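PDB 6JM8: ofchtiv-g5 from Ostrinia furnacalis, which probably hydrolyses the beta-1,4 links of chitin, as a family 18 glycoside hydrolase of the group IV insect chitinases. Local coordinates for residues S201-N206 with R252-S257; V190-M195 with N228-W233; P248-T253 with M343-E348. All coordinates share one frame; numbering follows the deposited sequence.

How the contacts relate
Following the chain from the N terminus, contact 2 opens first, at strand 187-191 of the TIM barrel, and closes on helix 226-236, with 32 residues between its segments. Contact 1 starts inside that loop, at 201-206, and closes beyond it on the far part of strand 243-256, so the two cross. Contact 3 opens on the same strand at 248-253, sharing Arg252 and Thr253 with contact 1, and closes on strand 341-345, with 89 residues between, in series with contact 2. Together they tie three neighbouring barrel strands to helix 226-236, and loop 201-206 to the far part of strand 243-256. Asp194 joins all three: its OD1 meets Arg252 and Tyr250 beside the bound sugar chain.

Contact 1: S201-N206 with R252-S257; sequences SVTGHN and RTFQLS. With NAG (2-acetamido-2-deoxy-beta-D-glucopyranose), chain B.
Thr203 lays its CA over one face of the Phe254 ring, a CH-pi contact 4.0 Å from that CA to the ring centroid and shifted toward the rim. Two backbone carbonyls reach the same ring obliquely, with Val202 O 3.5 Å from Phe254 CE2 and Gly204 O 3.6 Å from Phe254 CZ. The methyl of Thr203, set anti to its carbonyl carbon, reaches on to Leu256, CG2 to CD2 3.7 Å. Nearer the sugar, Asn206 OD1 lies at the guanidinium edge of Arg252, 3.6 Å from NE, with amide and guanidinium planes almost perpendicular (85°).

A second shell fixes these groups. Ser266 N and Ala263 O hold the Thr203 hydroxyl, while Trp318 meets the Phe254 ring edge-to-face. Asn206 OD1 accepts from Asp194 N, and Arg252 forms a salt bridge with Asp194 OD1. Here the loop after TIM-barrel strand 187-191 runs nearly antiparallel to the far part of strand 243-256, beyond its barrel portion, with the pocket residue Arg252 at the near end.

Arg252 NH2 also comes 3.0 Å from the acetamido oxygen O7 of the chain B NAG. The arginine may polarise that carbonyl somewhat, its charge being shared with Asp194.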
# COMPACT_ATOMS: atom_id res chain seq x y z
N SER A 201 -4.67 -17.29 12.89
CA SER A 201 -5.19 -17.91 14.10
C SER A 201 -4.58 -17.33 15.37
O SER A 201 -5.00 -17.71 16.47
CB SER A 201 -4.96 -19.42 14.06
OG SER A 201 -3.58 -19.73 14.13
N VAL A 202 -3.60 -16.43 15.25
CA VAL A 202 -3.02 -15.75 16.39
C VAL A 202 -2.86 -14.28 16.05
O VAL A 202 -2.81 -13.88 14.89
CB VAL A 202 -1.65 -16.34 16.81
CG1 VAL A 202 -1.80 -17.79 17.24
CG2 VAL A 202 -0.64 -16.21 15.68
N THR A 203 -2.77 -13.46 17.10
CA THR A 203 -2.46 -12.05 16.90
C THR A 203 -1.07 -11.91 16.31
O THR A 203 -0.19 -12.75 16.50
CB THR A 203 -2.55 -11.28 18.22
OG1 THR A 203 -1.58 -11.78 19.15
CG2 THR A 203 -3.94 -11.40 18.82
N GLY A 204 -0.87 -10.82 15.57
CA GLY A 204 0.42 -10.55 14.96
C GLY A 204 0.42 -9.14 14.44
O GLY A 204 -0.63 -8.50 14.30
N HIS A 205 1.61 -8.64 14.15
CA HIS A 205 1.77 -7.25 13.77
C HIS A 205 1.51 -7.05 12.28
O HIS A 205 1.86 -7.89 11.45
CB HIS A 205 3.17 -6.74 14.12
CG HIS A 205 3.45 -6.75 15.59
ND1 HIS A 205 2.65 -6.08 16.50
CD2 HIS A 205 4.42 -7.35 16.32
CE1 HIS A 205 3.12 -6.26 17.72
NE2 HIS A 205 4.20 -7.03 17.63
N ASN A 206 0.89 -5.91 11.97
CA ASN A 206 0.60 -5.57 10.58
C ASN A 206 1.87 -5.31 9.79
O ASN A 206 2.00 -5.77 8.65
CB ASN A 206 -0.32 -4.34 10.54
CG ASN A 206 -0.73 -3.96 9.14
OD1 ASN A 206 -0.91 -4.82 8.28
ND2 ASN A 206 -0.89 -2.66 8.90
N ARG A 252 -4.62 -3.32 12.01
CA ARG A 252 -5.47 -4.50 11.86
C ARG A 252 -5.91 -4.96 13.24
O ARG A 252 -5.13 -4.94 14.20
CB ARG A 252 -4.74 -5.61 11.11
CG ARG A 252 -4.35 -5.19 9.70
CD ARG A 252 -4.16 -6.37 8.76
NE ARG A 252 -4.22 -5.95 7.37
CZ ARG A 252 -5.35 -5.81 6.68
NH1 ARG A 252 -6.52 -6.08 7.25
NH2 ARG A 252 -5.32 -5.41 5.41
N THR A 253 -7.17 -5.38 13.35
CA THR A 253 -7.80 -5.64 14.63
C THR A 253 -8.21 -7.11 14.75
O THR A 253 -8.65 -7.72 13.77
CB THR A 253 -9.03 -4.74 14.84
OG1 THR A 253 -10.10 -5.17 13.99
CG2 THR A 253 -8.67 -3.30 14.50
N PHE A 254 -8.06 -7.65 15.96
CA PHE A 254 -8.28 -9.06 16.25
C PHE A 254 -9.25 -9.21 17.41
O PHE A 254 -9.32 -8.35 18.29
CB PHE A 254 -6.97 -9.78 16.64
CG PHE A 254 -5.91 -9.77 15.58
CD1 PHE A 254 -5.24 -8.60 15.23
CD2 PHE A 254 -5.53 -10.95 14.96
CE1 PHE A 254 -4.25 -8.61 14.27
CE2 PHE A 254 -4.54 -10.97 14.01
CZ PHE A 254 -3.90 -9.80 13.66
N GLN A 255 -9.99 -10.31 17.41
CA GLN A 255 -10.74 -10.74 18.58
C GLN A 255 -9.94 -11.82 19.30
O GLN A 255 -9.66 -12.88 18.73
CB GLN A 255 -12.13 -11.27 18.22
CG GLN A 255 -12.99 -11.54 19.46
CD GLN A 255 -14.27 -12.29 19.15
OE1 GLN A 255 -14.58 -12.57 17.99
NE2 GLN A 255 -15.01 -12.63 20.20
N LEU A 256 -9.58 -11.55 20.55
CA LEU A 256 -8.80 -12.51 21.33
C LEU A 256 -9.67 -13.69 21.72
O LEU A 256 -10.85 -13.54 22.06
CB LEU A 256 -8.23 -11.84 22.57
CG LEU A 256 -7.13 -10.80 22.33
CD1 LEU A 256 -6.95 -9.92 23.56
CD2 LEU A 256 -5.83 -11.48 21.96
N SER A 257 -9.08 -14.89 21.67
CA SER A 257 -9.75 -16.06 22.22
C SER A 257 -9.91 -15.94 23.73
O SER A 257 -10.96 -16.30 24.28
CB SER A 257 -8.97 -17.33 21.86
OG SER A 257 -8.81 -17.46 20.46
C1 NAG B . -3.55 -8.64 1.46
C2 NAG B . -4.73 -7.71 1.71
C3 NAG B . -4.87 -6.68 0.59
C4 NAG B . -3.54 -5.98 0.28
C5 NAG B . -2.44 -7.03 0.12
C6 NAG B . -1.05 -6.46 -0.07
C7 NAG B . -6.88 -8.26 2.80
C8 NAG B . -8.08 -9.16 2.78
N2 NAG B . -5.95 -8.49 1.86
O3 NAG B . -5.81 -5.69 0.99
O4 NAG B . -3.69 -5.21 -0.91
O5 NAG B . -2.38 -7.88 1.27
O6 NAG B . -0.16 -7.50 -0.42
O7 NAG B . -6.76 -7.37 3.62

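Contact 2: V190-M195 with N228-W233; sequences VMTYDM and NAVQYW. With NAG (2-acetamido-2-deoxy-beta-D-glucopyranose), chain B; NAG (2-acetamido-2-deoxy-beta-D-glucopyranose), chain C; NAG (2-acetamido-2-deoxy-beta-D-glucopyranose), chain D.
Val190 presses both methyls toward one face of the Trp233 indole. CG1, anti to the backbone N (chi1 -172°), makes a CH-pi contact with the five-membered ring, 4.1 Å from the methyl carbon to the centroid. Tyr232 CE2 lies over the opposite face, and cover on both faces would probably resist turning of the indole. Trp233 NE1 makes a weak hydrogen bond to Ala167 O.

The remaining touches across the contact are apolar and small. Thr192 CG2 meets Ala229 CB at 3.7 Å and, more loosely, Val230 CG2, while its hydroxyl is bonded to Gly246 O on the neighbouring strand. Met195 CE also approaches Ala229 CB, at 4.3 Å. Helix 226-236 here packs against the outside of the ring of parallel strands, on strand 187-191, in the beta/alpha layering of a TIM barrel. At its C-terminal end the strand turns toward the bound sugar chain through successive inverse gamma turns centred on Met191 and Thr192, each with a weak bond.

On the pocket side, Asp194 meets the sugars. Its OD2 accepts from O6 of the chain C NAG at 2.8 Å and lies 3.1 Å from the ring oxygen O5 of the chain B NAG, while OD1 is taken by Tyr250 OH and Arg252. Its backbone O takes a weak bond from N2 of the chain D NAG. Van der Waals touches add to these: Met191 SD comes 3.3 Å from O7 of the chain C NAG, and the Tyr193 ring turns an edge to that sugar's O5.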
# COMPACT_ATOMS: atom_id res chain seq x y z
N VAL A 190 7.19 -1.89 -2.75
CA VAL A 190 7.03 -3.15 -2.04
C VAL A 190 6.03 -2.97 -0.91
O VAL A 190 6.24 -2.15 -0.01
CB VAL A 190 8.38 -3.65 -1.51
CG1 VAL A 190 8.24 -5.06 -0.96
CG2 VAL A 190 9.43 -3.61 -2.62
N MET A 191 4.95 -3.74 -0.94
CA MET A 191 3.85 -3.60 0.02
C MET A 191 4.25 -4.30 1.32
O MET A 191 3.79 -5.39 1.65
CB MET A 191 2.56 -4.17 -0.56
CG MET A 191 2.01 -3.32 -1.71
SD MET A 191 0.52 -3.98 -2.47
CE MET A 191 1.10 -5.57 -3.04
N THR A 192 5.11 -3.62 2.08
CA THR A 192 5.64 -4.14 3.34
C THR A 192 4.68 -3.85 4.49
O THR A 192 4.99 -3.15 5.45
CB THR A 192 7.03 -3.57 3.61
OG1 THR A 192 7.09 -2.21 3.16
CG2 THR A 192 8.08 -4.39 2.87
N TYR A 193 3.48 -4.40 4.35
CA TYR A 193 2.46 -4.38 5.39
C TYR A 193 1.53 -5.56 5.13
O TYR A 193 1.78 -6.37 4.22
CB TYR A 193 1.72 -3.04 5.41
CG TYR A 193 1.39 -2.47 4.04
CD1 TYR A 193 0.41 -3.05 3.25
CD2 TYR A 193 2.06 -1.35 3.56
CE1 TYR A 193 0.11 -2.53 2.00
CE2 TYR A 193 1.77 -0.83 2.31
CZ TYR A 193 0.79 -1.42 1.54
OH TYR A 193 0.49 -0.91 0.30
N ASP A 194 0.47 -5.66 5.92
CA ASP A 194 -0.39 -6.84 5.92
C ASP A 194 0.41 -8.11 6.19
O ASP A 194 0.09 -9.18 5.66
CB ASP A 194 -1.18 -6.97 4.61
CG ASP A 194 -2.04 -5.77 4.33
OD1 ASP A 194 -2.57 -5.16 5.29
OD2 ASP A 194 -2.20 -5.42 3.14
N MET A 195 1.46 -8.00 7.00
CA MET A 195 2.27 -9.16 7.34
C MET A 195 1.46 -10.18 8.12
O MET A 195 1.57 -11.39 7.89
CB MET A 195 3.50 -8.73 8.15
CG MET A 195 4.41 -7.77 7.42
SD MET A 195 5.41 -8.61 6.18
CE MET A 195 6.21 -7.21 5.39
N ASN A 228 13.02 -8.54 6.55
CA ASN A 228 13.16 -9.71 5.69
C ASN A 228 12.73 -9.40 4.26
O ASN A 228 13.41 -9.78 3.30
CB ASN A 228 12.36 -10.89 6.25
CG ASN A 228 13.11 -11.66 7.31
OD1 ASN A 228 14.31 -11.45 7.52
ND2 ASN A 228 12.41 -12.56 7.99
N ALA A 229 11.60 -8.71 4.11
CA ALA A 229 11.08 -8.41 2.78
C ALA A 229 12.03 -7.49 2.01
O ALA A 229 12.35 -7.76 0.84
CB ALA A 229 9.69 -7.77 2.89
N VAL A 230 12.49 -6.41 2.64
CA VAL A 230 13.35 -5.45 1.96
C VAL A 230 14.68 -6.10 1.59
O VAL A 230 15.19 -5.90 0.48
CB VAL A 230 13.54 -4.20 2.83
CG1 VAL A 230 14.75 -3.40 2.36
CG2 VAL A 230 12.28 -3.35 2.80
N GLN A 231 15.26 -6.88 2.50
CA GLN A 231 16.52 -7.54 2.19
C GLN A 231 16.34 -8.61 1.13
O GLN A 231 17.26 -8.84 0.34
CB GLN A 231 17.14 -8.13 3.46
CG GLN A 231 17.50 -7.09 4.51
CD GLN A 231 18.38 -5.98 3.97
OE1 GLN A 231 19.40 -6.24 3.32
NE2 GLN A 231 18.00 -4.74 4.24
N TYR A 232 15.18 -9.27 1.08
CA TYR A 232 14.94 -10.19 -0.03
C TYR A 232 14.98 -9.45 -1.36
O TYR A 232 15.69 -9.85 -2.29
CB TYR A 232 13.60 -10.90 0.10
CG TYR A 232 13.25 -11.59 -1.20
CD1 TYR A 232 13.92 -12.76 -1.58
CD2 TYR A 232 12.32 -11.06 -2.08
CE1 TYR A 232 13.64 -13.38 -2.78
CE2 TYR A 232 12.04 -11.68 -3.29
CZ TYR A 232 12.70 -12.84 -3.63
OH TYR A 232 12.42 -13.46 -4.82
N TRP A 233 14.21 -8.36 -1.47
CA TRP A 233 14.09 -7.68 -2.75
C TRP A 233 15.42 -7.07 -3.19
O TRP A 233 15.72 -7.06 -4.39
CB TRP A 233 13.00 -6.61 -2.67
CG TRP A 233 11.64 -7.19 -2.93
CD1 TRP A 233 10.80 -7.74 -2.00
CD2 TRP A 233 10.99 -7.33 -4.19
NE1 TRP A 233 9.65 -8.19 -2.61
CE2 TRP A 233 9.75 -7.95 -3.96
CE3 TRP A 233 11.33 -6.99 -5.50
CZ2 TRP A 233 8.85 -8.24 -4.99
CZ3 TRP A 233 10.44 -7.27 -6.52
CH2 TRP A 233 9.21 -7.88 -6.26
C1 NAG B . -3.55 -8.64 1.46
C2 NAG B . -4.73 -7.71 1.71
C3 NAG B . -4.87 -6.68 0.59
C4 NAG B . -3.54 -5.98 0.28
C5 NAG B . -2.44 -7.03 0.12
C6 NAG B . -1.05 -6.46 -0.07
C7 NAG B . -6.88 -8.26 2.80
C8 NAG B . -8.08 -9.16 2.78
N2 NAG B . -5.95 -8.49 1.86
O3 NAG B . -5.81 -5.69 0.99
O4 NAG B . -3.69 -5.21 -0.91
O5 NAG B . -2.38 -7.88 1.27
O6 NAG B . -0.16 -7.50 -0.42
O7 NAG B . -6.76 -7.37 3.62
C1 NAG C . -3.04 -3.90 -0.94
C2 NAG C . -3.66 -3.00 -2.07
C3 NAG C . -5.07 -2.51 -1.70
C4 NAG C . -5.35 -2.65 -0.21
C5 NAG C . -4.12 -2.26 0.59
C6 NAG C . -4.42 -2.31 2.07
C7 NAG C . -2.01 -1.83 -3.47
C8 NAG C . -1.21 -0.58 -3.65
N2 NAG C . -2.79 -1.87 -2.39
O3 NAG C . -6.06 -3.20 -2.45
O4 NAG C . -6.36 -1.73 0.16
O5 NAG C . -3.04 -3.18 0.36
O6 NAG C . -4.33 -3.65 2.54
O7 NAG C . -1.94 -2.76 -4.26
C1 NAG D . -1.56 -12.85 3.78
C2 NAG D . -0.68 -11.81 3.10
C3 NAG D . -1.43 -10.49 2.98
C4 NAG D . -2.82 -10.67 2.37
C5 NAG D . -3.61 -11.83 3.02
C6 NAG D . -4.91 -12.21 2.32
C7 NAG D . 1.78 -11.81 3.24
C8 NAG D . 2.97 -11.57 4.12
N2 NAG D . 0.58 -11.61 3.81
O1 NAG D . -0.91 -14.08 3.75
O3 NAG D . -0.66 -9.61 2.19
O4 NAG D . -3.51 -9.46 2.62
O5 NAG D . -2.80 -13.01 3.05
O6 NAG D . -5.86 -12.78 3.20
O7 NAG D . 1.89 -12.13 2.06

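Contact 3: P248-T253 with M343-E348; sequences PFYGRT and MLWSIE. With NAG (2-acetamido-2-deoxy-beta-D-glucopyranose), chain C; NAG (2-acetamido-2-deoxy-beta-D-glucopyranose), chain E; NAG (2-acetamido-2-deoxy-beta-D-glucopyranose), chain B.
Trp345 and Tyr250 set their rings at 90° to each other, with Tyr250 CE1 at the indole edge, 3.6 Å from Trp345 CD1. One indole face carries the chain C NAG, whose C5 sits 3.4 Å above the indole plane of Trp345; Ser346 CB covers the opposite face, and the chain E NAG methyl C8 lies at the edge. The Tyr250 ring has Pro248 CB over one face and O7 of the chain E NAG over the other; Arg252 NE and Trp345 O lie at its edge, Tyr250 CD1 to that O 3.2 Å, while its hydroxyl bonds to Asp194 OD1. Phe249 receives Leu344 CD1 over a face in a CH-pi contact, 4.0 Å from that methyl to the ring centroid, and Ser346 O comes 3.4 Å from Phe249 CB.

These side chains stand where two parallel TIM-barrel strands, 243-256 and 341-345, pair at Pro248 and Trp345. Phe249 N donates to Trp345 O at 2.8 Å, nearly straight (177°) but from well above the carbonyl plane. A cis peptide then joins Trp345 to Ser346, a feature known from family 18 chitinases, consistent with the chain C NAG occupying subsite -1.

With CG anti to the backbone N (chi1 -176°), the indole of Trp345 lies under the C5/C6 and O4 side of that sugar, whose ring is tilted to it. An alanine here would take away this apolar floor, and the chain C NAG would probably be left free to shift, with Tyr250 CE1 losing the indole edge beside it. Further along, Ser346 OG donates to Glu348 OE2 at 2.7 Å; Gly11 N holds OE1.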
# COMPACT_ATOMS: atom_id res chain seq x y z
N PRO A 248 2.09 1.33 6.34
CA PRO A 248 0.64 1.44 6.49
C PRO A 248 0.21 2.64 7.33
O PRO A 248 0.82 2.94 8.36
CB PRO A 248 0.26 0.12 7.17
CG PRO A 248 1.47 -0.21 8.01
CD PRO A 248 2.68 0.45 7.36
N PHE A 249 -0.84 3.33 6.89
CA PHE A 249 -1.52 4.35 7.69
C PHE A 249 -2.76 3.79 8.37
O PHE A 249 -3.70 4.54 8.67
CB PHE A 249 -1.88 5.56 6.82
CG PHE A 249 -0.74 6.50 6.56
CD1 PHE A 249 0.58 6.09 6.69
CD2 PHE A 249 -0.98 7.81 6.17
CE1 PHE A 249 1.63 6.96 6.44
CE2 PHE A 249 0.05 8.68 5.92
CZ PHE A 249 1.36 8.26 6.05
N TYR A 250 -2.78 2.48 8.61
CA TYR A 250 -3.91 1.79 9.21
C TYR A 250 -3.37 0.69 10.10
O TYR A 250 -2.19 0.33 10.05
CB TYR A 250 -4.84 1.19 8.14
CG TYR A 250 -4.14 0.17 7.28
CD1 TYR A 250 -3.37 0.56 6.19
CD2 TYR A 250 -4.22 -1.19 7.56
CE1 TYR A 250 -2.72 -0.36 5.40
CE2 TYR A 250 -3.57 -2.12 6.78
CZ TYR A 250 -2.82 -1.70 5.70
OH TYR A 250 -2.18 -2.63 4.91
N GLY A 251 -4.26 0.13 10.93
CA GLY A 251 -3.94 -1.02 11.74
C GLY A 251 -4.92 -2.15 11.45
O GLY A 251 -5.92 -1.98 10.75
N ARG A 252 -4.62 -3.32 12.01
CA ARG A 252 -5.47 -4.50 11.86
C ARG A 252 -5.91 -4.96 13.24
O ARG A 252 -5.13 -4.94 14.20
CB ARG A 252 -4.74 -5.61 11.11
CG ARG A 252 -4.35 -5.19 9.70
CD ARG A 252 -4.16 -6.37 8.76
NE ARG A 252 -4.22 -5.95 7.37
CZ ARG A 252 -5.35 -5.81 6.68
NH1 ARG A 252 -6.52 -6.08 7.25
NH2 ARG A 252 -5.32 -5.41 5.41
N THR A 253 -7.17 -5.38 13.35
CA THR A 253 -7.80 -5.64 14.63
C THR A 253 -8.21 -7.11 14.75
O THR A 253 -8.65 -7.72 13.77
CB THR A 253 -9.03 -4.74 14.84
OG1 THR A 253 -10.10 -5.17 13.99
CG2 THR A 253 -8.67 -3.30 14.50
N MET A 343 6.43 4.51 0.23
CA MET A 343 5.08 4.44 -0.30
C MET A 343 4.13 4.17 0.85
O MET A 343 4.41 3.33 1.71
CB MET A 343 4.96 3.34 -1.37
CG MET A 343 3.63 2.62 -1.43
SD MET A 343 3.70 1.16 -2.48
CE MET A 343 3.76 -0.14 -1.26
N LEU A 344 3.02 4.90 0.90
CA LEU A 344 2.10 4.81 2.02
C LEU A 344 0.71 4.41 1.53
O LEU A 344 0.21 4.94 0.54
CB LEU A 344 2.02 6.13 2.78
CG LEU A 344 1.57 7.35 1.99
CD1 LEU A 344 0.15 7.74 2.36
CD2 LEU A 344 2.53 8.49 2.22
N TRP A 345 0.10 3.48 2.25
CA TRP A 345 -1.30 3.14 2.07
C TRP A 345 -2.03 3.40 3.38
O TRP A 345 -1.78 2.71 4.38
CB TRP A 345 -1.48 1.69 1.63
CG TRP A 345 -2.89 1.41 1.36
CD1 TRP A 345 -3.85 1.11 2.27
CD2 TRP A 345 -3.55 1.47 0.09
NE1 TRP A 345 -5.06 0.95 1.65
CE2 TRP A 345 -4.90 1.17 0.31
CE3 TRP A 345 -3.11 1.73 -1.21
CZ2 TRP A 345 -5.83 1.12 -0.73
CZ3 TRP A 345 -4.04 1.69 -2.24
CH2 TRP A 345 -5.38 1.38 -1.99
N SER A 346 -2.92 4.39 3.40
CA SER A 346 -3.13 5.33 2.30
C SER A 346 -3.37 6.70 2.94
O SER A 346 -3.59 6.77 4.15
CB SER A 346 -4.31 4.91 1.42
OG SER A 346 -5.49 4.76 2.19
N ILE A 347 -3.34 7.76 2.14
CA ILE A 347 -3.28 9.11 2.71
C ILE A 347 -4.54 9.44 3.51
O ILE A 347 -4.48 10.19 4.49
CB ILE A 347 -3.01 10.15 1.61
CG1 ILE A 347 -2.68 11.51 2.24
CG2 ILE A 347 -4.20 10.27 0.66
CD1 ILE A 347 -2.13 12.52 1.25
N GLU A 348 -5.69 8.87 3.13
CA GLU A 348 -6.95 9.29 3.73
C GLU A 348 -7.17 8.77 5.15
O GLU A 348 -8.19 9.13 5.75
CB GLU A 348 -8.12 8.86 2.83
CG GLU A 348 -8.42 7.37 2.85
CD GLU A 348 -7.73 6.62 1.72
OE1 GLU A 348 -6.90 7.23 1.01
OE2 GLU A 348 -8.04 5.43 1.54
C1 NAG C . -3.04 -3.90 -0.94
C2 NAG C . -3.66 -3.00 -2.07
C3 NAG C . -5.07 -2.51 -1.70
C4 NAG C . -5.35 -2.65 -0.21
C5 NAG C . -4.12 -2.26 0.59
C6 NAG C . -4.42 -2.31 2.07
C7 NAG C . -2.01 -1.83 -3.47
C8 NAG C . -1.21 -0.58 -3.65
N2 NAG C . -2.79 -1.87 -2.39
O3 NAG C . -6.06 -3.20 -2.45
O4 NAG C . -6.36 -1.73 0.16
O5 NAG C . -3.04 -3.18 0.36
O6 NAG C . -4.33 -3.65 2.54
O7 NAG C . -1.94 -2.76 -4.26
C1 NAG E . -7.67 -2.24 -0.02
C2 NAG E . -8.55 -1.54 1.02
C3 NAG E . -10.04 -1.89 0.80
C4 NAG E . -10.41 -1.67 -0.66
C5 NAG E . -9.46 -2.46 -1.53
C6 NAG E . -9.75 -2.34 -3.00
C7 NAG E . -7.69 -1.05 3.27
C8 NAG E . -7.73 0.39 2.87
N2 NAG E . -8.11 -1.93 2.35
O3 NAG E . -10.86 -1.12 1.67
O4 NAG E . -11.74 -2.03 -0.97
O5 NAG E . -8.15 -1.96 -1.33
O6 NAG E . -8.90 -3.22 -3.71
O7 NAG E . -7.33 -1.41 4.38
C1 NAG B . -3.55 -8.64 1.46
C2 NAG B . -4.73 -7.71 1.71
C3 NAG B . -4.87 -6.68 0.59
C4 NAG B . -3.54 -5.98 0.28
C5 NAG B . -2.44 -7.03 0.12
C6 NAG B . -1.05 -6.46 -0.07
C7 NAG B . -6.88 -8.26 2.80
C8 NAG B . -8.08 -9.16 2.78
N2 NAG B . -5.95 -8.49 1.86
O3 NAG B . -5.81 -5.69 0.99
O4 NAG B . -3.69 -5.21 -0.91
O5 NAG B . -2.38 -7.88 1.27
O6 NAG B . -0.16 -7.50 -0.42
O7 NAG B . -6.76 -7.37 3.62